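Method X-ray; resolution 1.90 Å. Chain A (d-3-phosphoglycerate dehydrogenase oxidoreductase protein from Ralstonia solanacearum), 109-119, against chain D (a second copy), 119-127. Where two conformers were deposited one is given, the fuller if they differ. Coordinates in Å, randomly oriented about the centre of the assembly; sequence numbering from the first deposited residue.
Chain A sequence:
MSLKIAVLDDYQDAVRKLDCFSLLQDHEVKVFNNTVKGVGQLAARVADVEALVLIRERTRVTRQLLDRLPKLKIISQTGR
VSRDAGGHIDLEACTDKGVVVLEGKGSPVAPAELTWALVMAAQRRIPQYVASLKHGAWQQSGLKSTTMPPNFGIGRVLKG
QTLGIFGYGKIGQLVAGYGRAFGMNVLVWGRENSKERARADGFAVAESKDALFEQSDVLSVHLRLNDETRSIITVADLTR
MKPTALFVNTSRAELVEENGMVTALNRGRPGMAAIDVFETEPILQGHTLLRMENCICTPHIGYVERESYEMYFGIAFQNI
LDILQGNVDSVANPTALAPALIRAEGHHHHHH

Chain A (109-119) VAPAELTWALV
Chain D, residues 119-127: VMAAQRRIP

A direct hydrogen bond runs from a side chain to a helix backbone: R124(D) NH1 donates to A110(A) O at 2.9 Å, although that carbonyl already accepts L114(A) N within its own helix, at 3.0 Å. Chain A is helical throughout 109-119. Chain D is helical over 119-123, leaves helical phi/psi at R124(D) (-106/9), passes through R125(D) at 54/40, the N-cap, and starts a new helix at I126(D). The axes of helix 109-119 (A) and helix 119-123 (D) approach to 8.8 Å at 121° between their N-to-C directions, with A117(A) CA 5.0 Å from M120(D) CA and L114(A) CA 7.2 Å from R124(D) CA.

Small A117(A) sits where the backbones come close: its CB lies 3.9 Å from M120(D) CB and 3.5 Å from I126(D) CD1 (chi1 m, chi2 t). M120(D), m, t, p, brings CE to 3.2 Å from E113(A) O and SD to 3.7 Å from W116(A) CD1, a sulfur-aromatic contact at the indole edge, with M120(D) SD 4.8 Å from the centroid of the W116(A) five-membered ring; W116(A) has chi1 t, chi2 -106°.

R124(D) reaches toward the chain A helix with chi1 to chi3 all m and chi4 -96°. L114(A) (t, m) CB lies over one face of the R124(D) guanidinium, 3.4 Å from R124(D) NH2. A water links charges indirectly, donating to E113(A) (m, t, 3°) OE1 at 2.5 Å and accepting from R124(D) NH1 at 3.1 Å.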

# COMPACT_ATOMS: atom_id res chain seq x y z
N VAL A 109 0.31 -13.25 -10.37
CA VAL A 109 -0.63 -12.45 -9.59
C VAL A 109 -0.04 -11.85 -8.31
O VAL A 109 -0.21 -10.66 -8.09
CB VAL A 109 -1.90 -13.25 -9.25
CG1 VAL A 109 -2.88 -12.39 -8.45
CG2 VAL A 109 -2.52 -13.74 -10.57
N ALA A 110 0.63 -12.67 -7.50
CA ALA A 110 1.26 -12.17 -6.23
C ALA A 110 2.30 -11.08 -6.42
O ALA A 110 2.25 -10.07 -5.70
CB ALA A 110 1.84 -13.31 -5.40
N PRO A 111 3.24 -11.25 -7.37
CA PRO A 111 4.14 -10.10 -7.59
C PRO A 111 3.51 -8.89 -8.27
O PRO A 111 3.99 -7.80 -8.08
CB PRO A 111 5.27 -10.71 -8.44
CG PRO A 111 4.60 -11.82 -9.19
CD PRO A 111 3.66 -12.42 -8.17
N ALA A 112 2.46 -9.07 -9.08
CA ALA A 112 1.78 -7.90 -9.63
C ALA A 112 1.07 -7.11 -8.52
O ALA A 112 1.13 -5.87 -8.49
CB ALA A 112 0.74 -8.32 -10.70
N GLU A 113 0.38 -7.81 -7.63
CA GLU A 113 -0.33 -7.13 -6.56
C GLU A 113 0.67 -6.46 -5.65
O GLU A 113 0.44 -5.37 -5.14
CB GLU A 113 -1.17 -8.10 -5.77
CG GLU A 113 -2.36 -8.57 -6.62
CD GLU A 113 -3.45 -9.24 -5.81
OE1 GLU A 113 -3.32 -9.29 -4.58
OE2 GLU A 113 -4.45 -9.70 -6.41
N LEU A 114 1.77 -7.13 -5.46
CA LEU A 114 2.83 -6.57 -4.59
C LEU A 114 3.40 -5.28 -5.19
O LEU A 114 3.63 -4.30 -4.46
CB LEU A 114 3.92 -7.60 -4.38
CG LEU A 114 4.94 -7.27 -3.28
CD1 LEU A 114 6.15 -6.45 -3.81
CD2 LEU A 114 4.29 -6.56 -2.05
N THR A 115 3.69 -5.29 -6.48
CA THR A 115 4.07 -4.07 -7.22
C THR A 115 3.13 -2.89 -6.96
O THR A 115 3.56 -1.78 -6.67
CB THR A 115 4.17 -4.34 -8.75
OG1 THR A 115 5.10 -5.39 -8.97
CG2 THR A 115 4.62 -3.09 -9.50
N TRP A 116 1.83 -3.15 -7.03
CA TRP A 116 0.83 -2.11 -6.83
C TRP A 116 0.72 -1.66 -5.39
O TRP A 116 0.47 -0.50 -5.13
CB TRP A 116 -0.56 -2.57 -7.31
CG TRP A 116 -1.35 -1.36 -7.70
CD1 TRP A 116 -2.38 -0.80 -7.01
CD2 TRP A 116 -1.10 -0.51 -8.83
NE1 TRP A 116 -2.82 0.34 -7.67
CE2 TRP A 116 -2.05 0.53 -8.78
CE3 TRP A 116 -0.18 -0.54 -9.88
CZ2 TRP A 116 -2.09 1.54 -9.75
CZ3 TRP A 116 -0.22 0.46 -10.84
CH2 TRP A 116 -1.17 1.48 -10.78
N ALA A 117 0.92 -2.59 -4.46
CA ALA A 117 0.91 -2.29 -3.03
C ALA A 117 2.03 -1.29 -2.76
O ALA A 117 1.84 -0.34 -2.01
CB ALA A 117 1.12 -3.60 -2.22
N LEU A 118 3.16 -1.49 -3.41
CA LEU A 118 4.31 -0.56 -3.28
C LEU A 118 4.09 0.80 -3.94
O LEU A 118 4.50 1.80 -3.40
CB LEU A 118 5.58 -1.21 -3.84
CG LEU A 118 6.26 -2.26 -2.97
CD1 LEU A 118 7.45 -2.82 -3.73
CD2 LEU A 118 6.71 -1.64 -1.65
N VAL A 119 3.48 0.81 -5.13
CA VAL A 119 3.03 2.05 -5.79
C VAL A 119 2.17 2.89 -4.87
O VAL A 119 2.46 4.06 -4.69
CB VAL A 119 2.21 1.78 -7.14
CG1 VAL A 119 1.61 3.05 -7.65
CG2 VAL A 119 3.12 1.19 -8.19
N VAL D 119 -5.70 -1.11 2.31
CA VAL D 119 -6.06 -2.50 2.06
C VAL D 119 -4.84 -3.27 1.59
O VAL D 119 -4.53 -4.31 2.13
CB VAL D 119 -7.18 -2.59 0.99
CG1 VAL D 119 -7.32 -4.03 0.47
CG2 VAL D 119 -8.44 -2.09 1.58
N MET D 120 -4.11 -2.69 0.63
CA MET D 120 -2.94 -3.38 0.05
C MET D 120 -1.76 -3.44 1.02
O MET D 120 -1.14 -4.51 1.14
CB MET D 120 -2.55 -2.77 -1.29
CG MET D 120 -3.64 -2.97 -2.35
SD MET D 120 -3.08 -2.83 -4.04
CE MET D 120 -2.45 -4.49 -4.23
N ALA D 121 -1.50 -2.34 1.72
CA ALA D 121 -0.44 -2.28 2.74
C ALA D 121 -0.68 -3.30 3.85
O ALA D 121 0.25 -3.97 4.29
CB ALA D 121 -0.34 -0.85 3.34
N ALA D 122 -1.93 -3.42 4.29
CA ALA D 122 -2.24 -4.40 5.31
C ALA D 122 -2.17 -5.81 4.79
O ALA D 122 -1.54 -6.66 5.43
CB ALA D 122 -3.60 -4.13 5.98
N GLN D 123 -2.80 -6.09 3.64
CA GLN D 123 -2.77 -7.47 3.14
C GLN D 123 -1.39 -8.00 2.76
O GLN D 123 -1.18 -9.20 2.80
CB GLN D 123 -3.77 -7.69 1.99
CG GLN D 123 -5.19 -7.46 2.42
CD GLN D 123 -5.67 -8.44 3.46
OE1 GLN D 123 -5.44 -8.26 4.66
NE2 GLN D 123 -6.33 -9.48 3.02
N ARG D 124 -0.45 -7.12 2.46
CA ARG D 124 0.91 -7.57 2.23
C ARG D 124 1.88 -7.25 3.36
O ARG D 124 3.10 -7.44 3.18
CB ARG D 124 1.43 -7.00 0.93
CG ARG D 124 0.70 -7.59 -0.31
CD ARG D 124 0.74 -9.14 -0.33
NE ARG D 124 2.03 -9.65 -0.83
CZ ARG D 124 2.24 -10.02 -2.09
NH1 ARG D 124 1.26 -9.97 -3.00
NH2 ARG D 124 3.42 -10.41 -2.45
N ARG D 125 1.34 -6.77 4.48
CA ARG D 125 2.09 -6.54 5.73
C ARG D 125 3.31 -5.65 5.47
O ARG D 125 4.36 -5.81 6.10
CB ARG D 125 2.49 -7.86 6.42
CG ARG D 125 1.33 -8.65 7.08
CD ARG D 125 0.57 -9.50 6.09
NE ARG D 125 -0.35 -10.48 6.68
CZ ARG D 125 -1.68 -10.36 6.71
NH1 ARG D 125 -2.41 -11.34 7.25
NH2 ARG D 125 -2.29 -9.28 6.22
N ILE D 126 3.08 -4.65 4.62
CA ILE D 126 4.12 -3.77 4.10
C ILE D 126 4.84 -2.98 5.20
O ILE D 126 6.05 -3.06 5.30
CB ILE D 126 3.56 -2.86 2.99
CG1 ILE D 126 3.28 -3.72 1.76
CG2 ILE D 126 4.47 -1.68 2.70
CD1 ILE D 126 3.12 -2.93 0.56
N PRO D 127 4.07 -2.23 6.05
CA PRO D 127 4.83 -1.50 7.08
C PRO D 127 5.63 -2.41 8.01
O PRO D 127 6.75 -2.08 8.38
CB PRO D 127 3.73 -0.80 7.90
CG PRO D 127 2.57 -0.70 6.97
CD PRO D 127 2.62 -1.96 6.18
O HOH W 1 -1.68 -9.07 -2.68